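Local structure of thymidylate synthase (Enterobacteria phage T4, 1TIS) at residues A44-K49 with N272-H277; K40-V45 with C238-S243; I60-G65 with K111-F116; T67-L72 with G103-I108. The protein catalyses the reductive methylation of dUMP to dTMP, using 5,10-methylenetetrahydrofolate as the one-carbon donor and releasing dihydrofolate, and works as a homodimer. All coordinates share one frame; numbering follows the deposited sequence.

Contact 1. Residues A44-K49 with N272-H277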
# COMPACT_ATOMS: atom_id res chain seq x y z
N ALA A 44 4.34 14.12 -16.13
CA ALA A 44 4.08 13.10 -17.16
C ALA A 44 5.00 13.09 -18.37
O ALA A 44 4.93 13.84 -19.35
CB ALA A 44 2.68 13.17 -17.72
N VAL A 45 5.89 12.13 -18.17
CA VAL A 45 6.98 11.81 -19.07
C VAL A 45 6.34 11.35 -20.39
O VAL A 45 5.53 10.42 -20.43
CB VAL A 45 7.87 10.69 -18.44
CG1 VAL A 45 9.28 10.93 -19.01
CG2 VAL A 45 7.93 10.69 -16.91
N THR A 46 6.67 12.09 -21.46
CA THR A 46 6.19 11.83 -22.81
C THR A 46 6.97 10.70 -23.51
O THR A 46 7.45 9.79 -22.84
CB THR A 46 6.27 13.22 -23.55
OG1 THR A 46 5.57 13.05 -24.78
CG2 THR A 46 7.70 13.72 -23.80
N THR A 47 7.19 10.81 -24.83
CA THR A 47 7.88 9.87 -25.71
C THR A 47 6.99 8.63 -25.82
O THR A 47 6.65 7.88 -24.90
CB THR A 47 9.30 9.56 -25.18
OG1 THR A 47 9.91 10.83 -24.91
CG2 THR A 47 10.15 8.78 -26.17
N LYS A 48 6.62 8.62 -27.12
CA LYS A 48 5.49 7.94 -27.75
C LYS A 48 4.49 9.08 -27.51
O LYS A 48 4.43 9.61 -26.39
CB LYS A 48 4.95 6.65 -27.04
CG LYS A 48 5.82 5.38 -27.13
CD LYS A 48 5.07 4.11 -26.65
CE LYS A 48 5.80 2.77 -26.91
NZ LYS A 48 6.81 2.46 -25.91
N LYS A 49 3.72 9.63 -28.48
CA LYS A 49 2.76 10.68 -28.14
C LYS A 49 1.82 9.88 -27.26
O LYS A 49 1.16 8.93 -27.68
CB LYS A 49 1.95 11.24 -29.33
CG LYS A 49 0.89 12.24 -28.82
CD LYS A 49 0.25 13.07 -29.93
CE LYS A 49 -0.80 14.04 -29.38
NZ LYS A 49 -1.11 15.05 -30.38
N ASN A 272 0.90 23.20 -21.67
CA ASN A 272 1.61 24.22 -22.45
C ASN A 272 3.04 23.78 -22.72
O ASN A 272 3.65 23.15 -21.86
CB ASN A 272 1.71 25.59 -21.75
CG ASN A 272 2.54 26.66 -22.52
OD1 ASN A 272 3.66 26.99 -22.12
ND2 ASN A 272 2.14 27.25 -23.64
N ASN A 273 3.47 24.10 -23.95
CA ASN A 273 4.79 23.88 -24.55
C ASN A 273 5.68 22.78 -23.98
O ASN A 273 6.88 22.84 -23.71
CB ASN A 273 5.54 25.22 -24.58
CG ASN A 273 4.85 26.22 -25.51
OD1 ASN A 273 4.18 25.86 -26.49
ND2 ASN A 273 4.89 27.51 -25.21
N TYR A 274 4.92 21.71 -24.07
CA TYR A 274 5.23 20.37 -23.65
C TYR A 274 6.10 19.71 -24.70
O TYR A 274 5.82 19.73 -25.91
CB TYR A 274 3.83 19.83 -23.43
CG TYR A 274 3.33 18.45 -23.80
CD1 TYR A 274 3.76 17.32 -23.13
CD2 TYR A 274 2.28 18.37 -24.70
CE1 TYR A 274 3.12 16.11 -23.34
CE2 TYR A 274 1.65 17.16 -24.92
CZ TYR A 274 2.06 16.03 -24.23
OH TYR A 274 1.38 14.83 -24.38
N VAL A 275 7.24 19.31 -24.11
CA VAL A 275 8.35 18.61 -24.75
C VAL A 275 7.90 17.72 -25.88
O VAL A 275 7.07 16.82 -25.64
CB VAL A 275 9.14 17.64 -23.81
CG1 VAL A 275 10.40 17.16 -24.55
CG2 VAL A 275 9.53 18.29 -22.50
N SER A 276 8.42 17.90 -27.09
CA SER A 276 8.07 16.94 -28.09
C SER A 276 9.17 15.90 -28.12
O SER A 276 10.29 16.07 -27.61
CB SER A 276 7.93 17.56 -29.48
OG SER A 276 7.07 16.70 -30.23
N HIS A 277 8.72 14.77 -28.63
CA HIS A 277 9.46 13.56 -28.90
C HIS A 277 8.56 12.83 -29.88
O HIS A 277 7.35 13.02 -29.86
CB HIS A 277 9.66 12.74 -27.63
CG HIS A 277 10.93 13.20 -26.96
ND1 HIS A 277 11.09 14.23 -26.14
CD2 HIS A 277 12.17 12.65 -27.18
CE1 HIS A 277 12.37 14.33 -25.87
NE2 HIS A 277 13.01 13.38 -26.50

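Contact 2. Residues K40-V45 with C238-S243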
# COMPACT_ATOMS: atom_id res chain seq x y z
N LYS A 40 7.46 21.64 -9.28
CA LYS A 40 8.48 21.84 -10.26
C LYS A 40 8.07 21.23 -11.61
O LYS A 40 8.89 20.67 -12.35
CB LYS A 40 9.78 21.26 -9.69
CG LYS A 40 10.77 22.40 -9.60
CD LYS A 40 11.12 22.89 -11.02
CE LYS A 40 11.59 24.34 -11.10
NZ LYS A 40 10.50 25.27 -10.85
N GLY A 41 6.78 21.34 -11.93
CA GLY A 41 6.30 20.90 -13.22
C GLY A 41 5.44 19.65 -13.17
O GLY A 41 5.37 18.92 -12.18
N PHE A 42 4.78 19.41 -14.30
CA PHE A 42 3.87 18.29 -14.40
C PHE A 42 4.62 17.02 -14.76
O PHE A 42 4.96 16.88 -15.93
CB PHE A 42 2.84 18.66 -15.45
CG PHE A 42 1.80 17.62 -15.78
CD1 PHE A 42 0.75 17.39 -14.92
CD2 PHE A 42 1.93 16.93 -16.96
CE1 PHE A 42 -0.19 16.45 -15.24
CE2 PHE A 42 0.99 15.99 -17.28
CZ PHE A 42 -0.06 15.75 -16.43
N PRO A 43 4.86 16.02 -13.92
CA PRO A 43 5.80 14.96 -14.21
C PRO A 43 5.49 14.08 -15.42
O PRO A 43 6.39 13.33 -15.77
CB PRO A 43 5.84 14.20 -12.92
CG PRO A 43 4.39 14.19 -12.49
CD PRO A 43 4.04 15.65 -12.76
N ALA A 44 4.34 14.12 -16.13
CA ALA A 44 4.08 13.10 -17.16
C ALA A 44 5.00 13.09 -18.37
O ALA A 44 4.93 13.84 -19.35
CB ALA A 44 2.68 13.17 -17.72
N VAL A 45 5.89 12.13 -18.17
CA VAL A 45 6.98 11.81 -19.07
C VAL A 45 6.34 11.35 -20.39
O VAL A 45 5.53 10.42 -20.43
CB VAL A 45 7.87 10.69 -18.44
CG1 VAL A 45 9.28 10.93 -19.01
CG2 VAL A 45 7.93 10.69 -16.91
N CYS A 238 6.07 20.50 -18.80
CA CYS A 238 4.68 20.75 -19.02
C CYS A 238 3.95 21.41 -17.87
O CYS A 238 4.19 21.13 -16.68
CB CYS A 238 4.07 19.40 -19.40
SG CYS A 238 5.05 18.44 -20.61
N GLU A 239 3.17 22.38 -18.34
CA GLU A 239 2.24 23.17 -17.54
C GLU A 239 1.02 22.28 -17.53
O GLU A 239 0.77 21.53 -18.48
CB GLU A 239 1.92 24.48 -18.20
CG GLU A 239 1.11 25.47 -17.36
CD GLU A 239 1.04 26.87 -17.97
OE1 GLU A 239 2.05 27.33 -18.50
OE2 GLU A 239 -0.02 27.51 -17.90
N LEU A 240 0.19 22.50 -16.55
CA LEU A 240 -0.78 21.50 -16.21
C LEU A 240 -2.24 21.96 -16.09
O LEU A 240 -2.86 21.71 -15.05
CB LEU A 240 -0.13 20.86 -14.91
CG LEU A 240 0.61 21.54 -13.66
CD1 LEU A 240 1.35 20.48 -12.84
CD2 LEU A 240 1.76 22.45 -14.04
N VAL A 241 -2.87 22.52 -17.13
CA VAL A 241 -4.16 23.22 -16.98
C VAL A 241 -5.53 22.62 -17.36
O VAL A 241 -5.74 22.20 -18.50
CB VAL A 241 -4.06 24.59 -17.70
CG1 VAL A 241 -3.08 25.46 -16.90
CG2 VAL A 241 -3.63 24.44 -19.15
N ILE A 242 -6.48 22.68 -16.41
CA ILE A 242 -7.84 22.13 -16.54
C ILE A 242 -8.78 23.27 -16.84
O ILE A 242 -8.61 24.36 -16.30
CB ILE A 242 -8.34 21.45 -15.24
CG1 ILE A 242 -7.41 20.26 -14.95
CG2 ILE A 242 -9.82 21.02 -15.34
CD1 ILE A 242 -7.57 19.60 -13.56
N SER A 243 -9.82 23.00 -17.63
CA SER A 243 -10.76 24.01 -18.02
C SER A 243 -12.20 23.52 -17.95
O SER A 243 -12.48 22.34 -17.73
CB SER A 243 -10.48 24.46 -19.42
OG SER A 243 -10.97 25.80 -19.48

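Contact 3. Residues I60-G65 with K111-F116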
# COMPACT_ATOMS: atom_id res chain seq x y z
N ILE A 60 -11.77 10.02 -15.43
CA ILE A 60 -13.07 10.62 -15.12
C ILE A 60 -14.16 9.56 -14.93
O ILE A 60 -14.99 9.65 -14.02
CB ILE A 60 -13.41 11.58 -16.26
CG1 ILE A 60 -12.36 12.74 -16.27
CG2 ILE A 60 -14.87 12.05 -16.09
CD1 ILE A 60 -12.04 13.41 -17.62
N TRP A 61 -14.10 8.54 -15.78
CA TRP A 61 -15.03 7.42 -15.79
C TRP A 61 -14.93 6.69 -14.45
O TRP A 61 -15.94 6.47 -13.76
CB TRP A 61 -14.64 6.58 -17.02
CG TRP A 61 -15.30 5.24 -17.17
CD1 TRP A 61 -16.64 5.14 -17.39
CD2 TRP A 61 -14.68 4.02 -17.07
NE1 TRP A 61 -16.88 3.86 -17.42
CE2 TRP A 61 -15.74 3.16 -17.23
CE3 TRP A 61 -13.42 3.51 -16.86
CZ2 TRP A 61 -15.56 1.79 -17.19
CZ3 TRP A 61 -13.24 2.14 -16.82
CH2 TRP A 61 -14.30 1.28 -16.98
N PHE A 62 -13.70 6.40 -14.05
CA PHE A 62 -13.35 5.84 -12.76
C PHE A 62 -14.07 6.62 -11.67
O PHE A 62 -14.85 6.04 -10.90
CB PHE A 62 -11.83 5.95 -12.60
CG PHE A 62 -10.98 4.82 -13.19
CD1 PHE A 62 -11.51 3.90 -14.06
CD2 PHE A 62 -9.70 4.65 -12.73
CE1 PHE A 62 -10.76 2.82 -14.46
CE2 PHE A 62 -8.96 3.57 -13.13
CZ PHE A 62 -9.49 2.65 -13.99
N LEU A 63 -13.92 7.95 -11.69
CA LEU A 63 -14.58 8.85 -10.76
C LEU A 63 -16.09 8.83 -10.96
O LEU A 63 -16.79 9.22 -10.04
CB LEU A 63 -13.99 10.26 -10.95
CG LEU A 63 -12.67 10.76 -10.31
CD1 LEU A 63 -12.41 12.21 -10.67
CD2 LEU A 63 -12.79 10.85 -8.81
N SER A 64 -16.69 8.41 -12.10
CA SER A 64 -18.15 8.37 -12.19
C SER A 64 -18.81 7.14 -11.53
O SER A 64 -20.05 7.07 -11.41
CB SER A 64 -18.60 8.47 -13.65
OG SER A 64 -18.54 7.27 -14.43
N GLY A 65 -18.06 6.14 -11.05
CA GLY A 65 -18.67 4.93 -10.49
C GLY A 65 -19.10 3.98 -11.59
O GLY A 65 -19.78 2.98 -11.32
N LYS A 111 -16.59 1.47 -9.47
CA LYS A 111 -17.52 1.03 -8.45
C LYS A 111 -16.79 0.95 -7.10
O LYS A 111 -17.26 1.64 -6.19
CB LYS A 111 -18.12 -0.31 -8.89
CG LYS A 111 -18.36 -1.42 -7.90
CD LYS A 111 -19.41 -1.28 -6.84
CE LYS A 111 -18.82 -2.09 -5.69
NZ LYS A 111 -19.77 -2.30 -4.61
N GLN A 112 -15.64 0.30 -6.85
CA GLN A 112 -15.03 0.33 -5.51
C GLN A 112 -14.65 1.74 -5.11
O GLN A 112 -14.37 1.95 -3.93
CB GLN A 112 -13.76 -0.44 -5.40
CG GLN A 112 -13.94 -1.81 -5.99
CD GLN A 112 -14.83 -2.70 -5.17
OE1 GLN A 112 -15.07 -2.47 -4.00
NE2 GLN A 112 -15.33 -3.76 -5.77
N TRP A 113 -14.65 2.77 -5.96
CA TRP A 113 -14.32 4.11 -5.48
C TRP A 113 -15.58 4.71 -4.93
O TRP A 113 -15.64 5.22 -3.81
CB TRP A 113 -13.75 4.98 -6.60
CG TRP A 113 -12.33 4.56 -6.97
CD1 TRP A 113 -11.71 3.44 -6.44
CD2 TRP A 113 -11.51 5.21 -7.84
NE1 TRP A 113 -10.54 3.40 -6.97
CE2 TRP A 113 -10.38 4.43 -7.80
CE3 TRP A 113 -11.57 6.33 -8.63
CZ2 TRP A 113 -9.29 4.75 -8.55
CZ3 TRP A 113 -10.47 6.66 -9.37
CH2 TRP A 113 -9.34 5.88 -9.33
N ARG A 114 -16.64 4.49 -5.69
CA ARG A 114 -17.90 5.12 -5.41
C ARG A 114 -18.80 4.27 -4.56
O ARG A 114 -19.72 4.78 -3.96
CB ARG A 114 -18.51 5.42 -6.75
CG ARG A 114 -17.52 6.20 -7.67
CD ARG A 114 -17.25 7.64 -7.26
NE ARG A 114 -18.52 8.31 -7.29
CZ ARG A 114 -18.89 9.16 -6.35
NH1 ARG A 114 -18.03 9.63 -5.47
NH2 ARG A 114 -20.12 9.61 -6.33
N ASP A 115 -18.53 2.99 -4.39
CA ASP A 115 -19.43 2.10 -3.73
C ASP A 115 -18.72 0.94 -3.02
O ASP A 115 -19.17 -0.19 -3.16
CB ASP A 115 -20.39 1.64 -4.81
CG ASP A 115 -21.55 0.75 -4.38
OD1 ASP A 115 -21.99 0.85 -3.23
OD2 ASP A 115 -22.02 -0.06 -5.20
N PHE A 116 -17.69 1.08 -2.19
CA PHE A 116 -17.18 -0.12 -1.55
C PHE A 116 -17.99 -0.48 -0.31
O PHE A 116 -17.81 -0.04 0.84
CB PHE A 116 -15.75 0.10 -1.23
CG PHE A 116 -14.93 -1.10 -0.76
CD1 PHE A 116 -15.34 -1.94 0.26
CD2 PHE A 116 -13.67 -1.25 -1.28
CE1 PHE A 116 -14.50 -2.90 0.76
CE2 PHE A 116 -12.83 -2.21 -0.76
CZ PHE A 116 -13.23 -3.03 0.26

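Contact 4. Residues T67-L72 with G103-I108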
# COMPACT_ATOMS: atom_id res chain seq x y z
N THR A 67 -18.77 1.28 -14.76
CA THR A 67 -18.16 -0.00 -14.96
C THR A 67 -18.60 -0.52 -16.30
O THR A 67 -18.28 -1.65 -16.70
CB THR A 67 -18.63 -0.84 -13.81
OG1 THR A 67 -18.08 -2.11 -13.99
CG2 THR A 67 -20.13 -0.98 -13.76
N ASN A 68 -19.34 0.31 -17.04
CA ASN A 68 -19.77 -0.11 -18.34
C ASN A 68 -18.88 0.67 -19.24
O ASN A 68 -18.86 1.90 -19.15
CB ASN A 68 -21.18 0.26 -18.61
CG ASN A 68 -21.55 -0.14 -20.02
OD1 ASN A 68 -20.82 -0.01 -21.01
ND2 ASN A 68 -22.73 -0.70 -20.17
N VAL A 69 -18.29 -0.11 -20.16
CA VAL A 69 -17.32 0.33 -21.15
C VAL A 69 -17.89 1.40 -22.06
O VAL A 69 -17.17 2.38 -22.29
CB VAL A 69 -16.85 -0.78 -22.10
CG1 VAL A 69 -15.66 -0.27 -22.90
CG2 VAL A 69 -16.43 -2.01 -21.36
N ASN A 70 -19.12 1.27 -22.58
CA ASN A 70 -19.69 2.29 -23.46
C ASN A 70 -19.71 3.67 -22.80
O ASN A 70 -19.58 4.70 -23.46
CB ASN A 70 -21.13 2.05 -23.86
CG ASN A 70 -21.46 0.71 -24.49
OD1 ASN A 70 -21.54 -0.31 -23.79
ND2 ASN A 70 -21.70 0.67 -25.81
N ASP A 71 -19.83 3.74 -21.48
CA ASP A 71 -19.82 5.03 -20.82
C ASP A 71 -18.50 5.72 -21.02
O ASP A 71 -18.46 6.93 -21.27
CB ASP A 71 -20.05 4.88 -19.33
CG ASP A 71 -21.45 4.43 -18.97
OD1 ASP A 71 -22.41 5.12 -19.32
OD2 ASP A 71 -21.56 3.39 -18.32
N LEU A 72 -17.43 4.93 -20.96
CA LEU A 72 -16.08 5.43 -21.14
C LEU A 72 -16.05 5.92 -22.59
O LEU A 72 -15.65 7.08 -22.82
CB LEU A 72 -15.12 4.26 -20.81
CG LEU A 72 -13.66 4.19 -21.26
CD1 LEU A 72 -12.87 5.42 -20.86
CD2 LEU A 72 -13.02 3.00 -20.59
N GLY A 103 -21.38 -4.26 -22.42
CA GLY A 103 -21.11 -3.23 -21.44
C GLY A 103 -20.30 -3.57 -20.19
O GLY A 103 -19.25 -2.96 -19.97
N GLU A 104 -20.75 -4.49 -19.34
CA GLU A 104 -20.11 -4.66 -18.05
C GLU A 104 -18.74 -5.28 -18.04
O GLU A 104 -18.45 -6.20 -18.81
CB GLU A 104 -20.96 -5.47 -17.09
CG GLU A 104 -22.25 -4.76 -16.66
CD GLU A 104 -22.16 -3.65 -15.61
OE1 GLU A 104 -21.75 -3.97 -14.49
OE2 GLU A 104 -22.54 -2.49 -15.91
N LEU A 105 -17.92 -4.71 -17.16
CA LEU A 105 -16.60 -5.21 -16.81
C LEU A 105 -16.57 -5.93 -15.44
O LEU A 105 -15.64 -6.68 -15.07
CB LEU A 105 -15.71 -4.01 -16.86
CG LEU A 105 -15.45 -3.47 -18.25
CD1 LEU A 105 -14.69 -2.14 -18.22
CD2 LEU A 105 -14.60 -4.51 -18.98
N GLY A 106 -17.65 -5.75 -14.66
CA GLY A 106 -17.76 -6.37 -13.35
C GLY A 106 -17.38 -5.35 -12.29
O GLY A 106 -17.20 -4.20 -12.64
N PRO A 107 -17.29 -5.57 -10.99
CA PRO A 107 -17.07 -4.50 -10.03
C PRO A 107 -15.71 -3.83 -9.91
O PRO A 107 -15.07 -3.76 -8.85
CB PRO A 107 -17.55 -5.15 -8.74
CG PRO A 107 -17.41 -6.62 -8.91
CD PRO A 107 -17.84 -6.75 -10.36
N ILE A 108 -15.36 -3.24 -11.05
CA ILE A 108 -14.09 -2.61 -11.36
C ILE A 108 -13.88 -1.37 -10.51
O ILE A 108 -14.85 -0.89 -9.92
CB ILE A 108 -14.18 -2.34 -12.91
CG1 ILE A 108 -14.02 -3.66 -13.64
CG2 ILE A 108 -13.09 -1.47 -13.43
CD1 ILE A 108 -12.80 -4.48 -13.13

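Contact 1. Residues A44-K49 with N272-H277
Thr-46 carries OG1 anti to its backbone N (chi1 -169°), which leaves the methyl CG2 wedged between the backbone N and the carbonyl carbon. Thr-47 is turned differently. Its OG1 lies beside the backbone N, anti to the carbonyl carbon (chi1 -50°). In His-277 the ring is also set anti to the carbonyl carbon (chi1 -89°). These settings bring the two threonines against the 272-277 loop. CG2 of Thr-46 comes 3.7 Å from the carbonyl O of Val-275 and 4.2 Å from CB of the same Val-275. The same methyl reaches the imidazole of His-277, 4.2 Å from ND1, and the two side chains cross at about a right angle. OG1 of Thr-47 comes obliquely to the root of the imidazole, 3.3 Å from CG of His-277. Tyr-274 joins from the other end, its CE1 4.2 Å from OG1 of Thr-46. Beyond the two loops, His-277 packs on Arg-232 and Val-275 on Lys-235. A backbone hydrogen bond between Lys-48 and Pro-278 ties the two loops together at the edge of the contact. The contact joins two irregular loops at the surface, away from the substrate-binding residues. No hydrogen bond or salt bridge crosses between the two segments. Threonine and histidine therefore meet here by van der Waals packing, despite their polar groups.

Contact 2. Residues K40-V45 with C238-S243
The tight part of this contact is Phe-42, gripped by the backbone of Cys-238 and the side chain of Leu-240. The amide N of Phe-42 donates to the carbonyl O of Cys-238 at 3.0 Å. The N-H...O angle is 153°, and the donor lies in the plane of the carbonyl. It is the one hydrogen bond between the two segments. It fixes the loop where the two segments come nearest, with the CA atoms of Phe-42 and Cys-238 5.3 Å apart. Leu-240 has CG squeezed in between its backbone N and carbonyl carbon (chi1 42°). This lays its CD1 3.5 Å from CB of Phe-42. The two side chains lie alongside each other, running opposite ways, and CB of Leu-240 comes 3.6 Å from CD1 of the Phe-42 ring. The ring has CG anti to its backbone N (chi1 178°), and CD2 lies 4.1 Å from CB of Cys-238. Gly-41 adds only backbone, its C 4.2 Å from CD1 of Leu-240.

The loose side is at Lys-40 and Glu-239. Both are exposed, and neither side chain meets the opposite segment. Pro-43 and Val-45 turn their side chains away from 238-243.

Leu-271 packs on both Phe-42 and Cys-238. Leu-240 rests on His-196 of helix 184-202, and Ala-44 touches Ala-189 of the same helix. Farther along segment 238-243, strand 241-242 pairs antiparallel with strand 269-270, so the loop is held next to a two-stranded sheet and the long helix.

Contact 3. Residues I60-G65 with K111-F116
A Schellman motif ends helix 53-64, and the last turn of helix 109-114 packs against it. Gly-65 is the first residue to leave the helix, with positive phi (80°) and its N bonded to the carbonyl O of Phe-62. Its CA lies 3.3 Å from CG of Arg-114, so the glycine lets the arginine chain pass close to the helix end. Arg-114 is bent at chi2 and chi3. Its CD lies 3.2 Å from the carbonyl O of Leu-63. NE of Arg-114 is 3.4 Å from the same O of Leu-63, at an angle too poor for a hydrogen bond. The guanidinium instead makes a salt bridge from NH1 to Asp-120, and the Arg-114 side chain also touches Ile-122 and Leu-258.

Deeper in, Phe-62 and Trp-113 form a T-shaped pair. The edge of the Phe-62 ring points at the face of the Trp-113 six-membered ring, with centroids 5.3 Å apart and planes at 80°. CB of Phe-62 also sits 3.6 Å from CZ3 of Trp-113. The Phe-62 ring stacks with Tyr-109 as well, so it is held among aromatic groups. At the outer side, Lys-111 folds back on its own helix end. Its NZ bonds to the carbonyl O of Asp-115 at 2.6 Å and forms a salt bridge with OD2 of Asp-115 at 3.2 Å, the hydrogen bond in it weak.

Contact 4. Residues T67-L72 with G103-I108
Two backbone hydrogen bonds and one from a hydroxyl join the segments. The amide N of Leu-105 donates to the carbonyl O of Thr-67 at 3.1 Å, nearly along the C=O axis. The N of Val-69 donates to the O of Gly-103 at 3.0 Å, almost straight at 171° but above the carbonyl plane. These two bonds flank a single beta bridge between Asn-68 and Glu-104. OG1 of Thr-67, anti to its backbone N, donates to the O of Gly-106 at 2.6 Å. That oxygen also accepts from the N of Ile-108, closing an inverse gamma turn centred on Pro-107. Apolar packing adds CG2 of Val-69, 3.6 Å from CG of Leu-105, the two side chains crossing at about a right angle.

Asn-68 is the N-cap of helix 69-77. Its OD1 takes the N-H of Asn-70 at 2.6 Å, and its amide group lies against CA of Gly-103. The Asn-70 side chain is anchored in turn through ND2 to the O of Leu-80.

Further out, Val-69 and Leu-105 both rest on Tyr-91 of helix 88-95. Leu-105 also meets Trp-61 of helix 53-64, and Ile-108 leads into helix 109-114.

In the fold
The four contacts form two groups. Contacts 1 and 2 start from the same loop, share Ala-44 and Val-45, and have centres 10 Å apart. Tyr-274 packs on Cys-238 between them. Contacts 3 and 4 have centres 11 Å apart and are joined by probable hydrogen bonds, from Trp-61 NE1 to the O of Asn-68 and from Gln-112 NE2 to the O of Pro-107. The nearest atoms of contacts 2 and 3 are about 8 Å apart. Side chain to side chain, Phe-62 and Ile-108 lie about 9 and 10 Å from the probable nucleophile Cys-156, and Phe-62 and Phe-42 about 7 and 12 Å from Asn-187, which by similarity binds dUMP in a site shared between subunits.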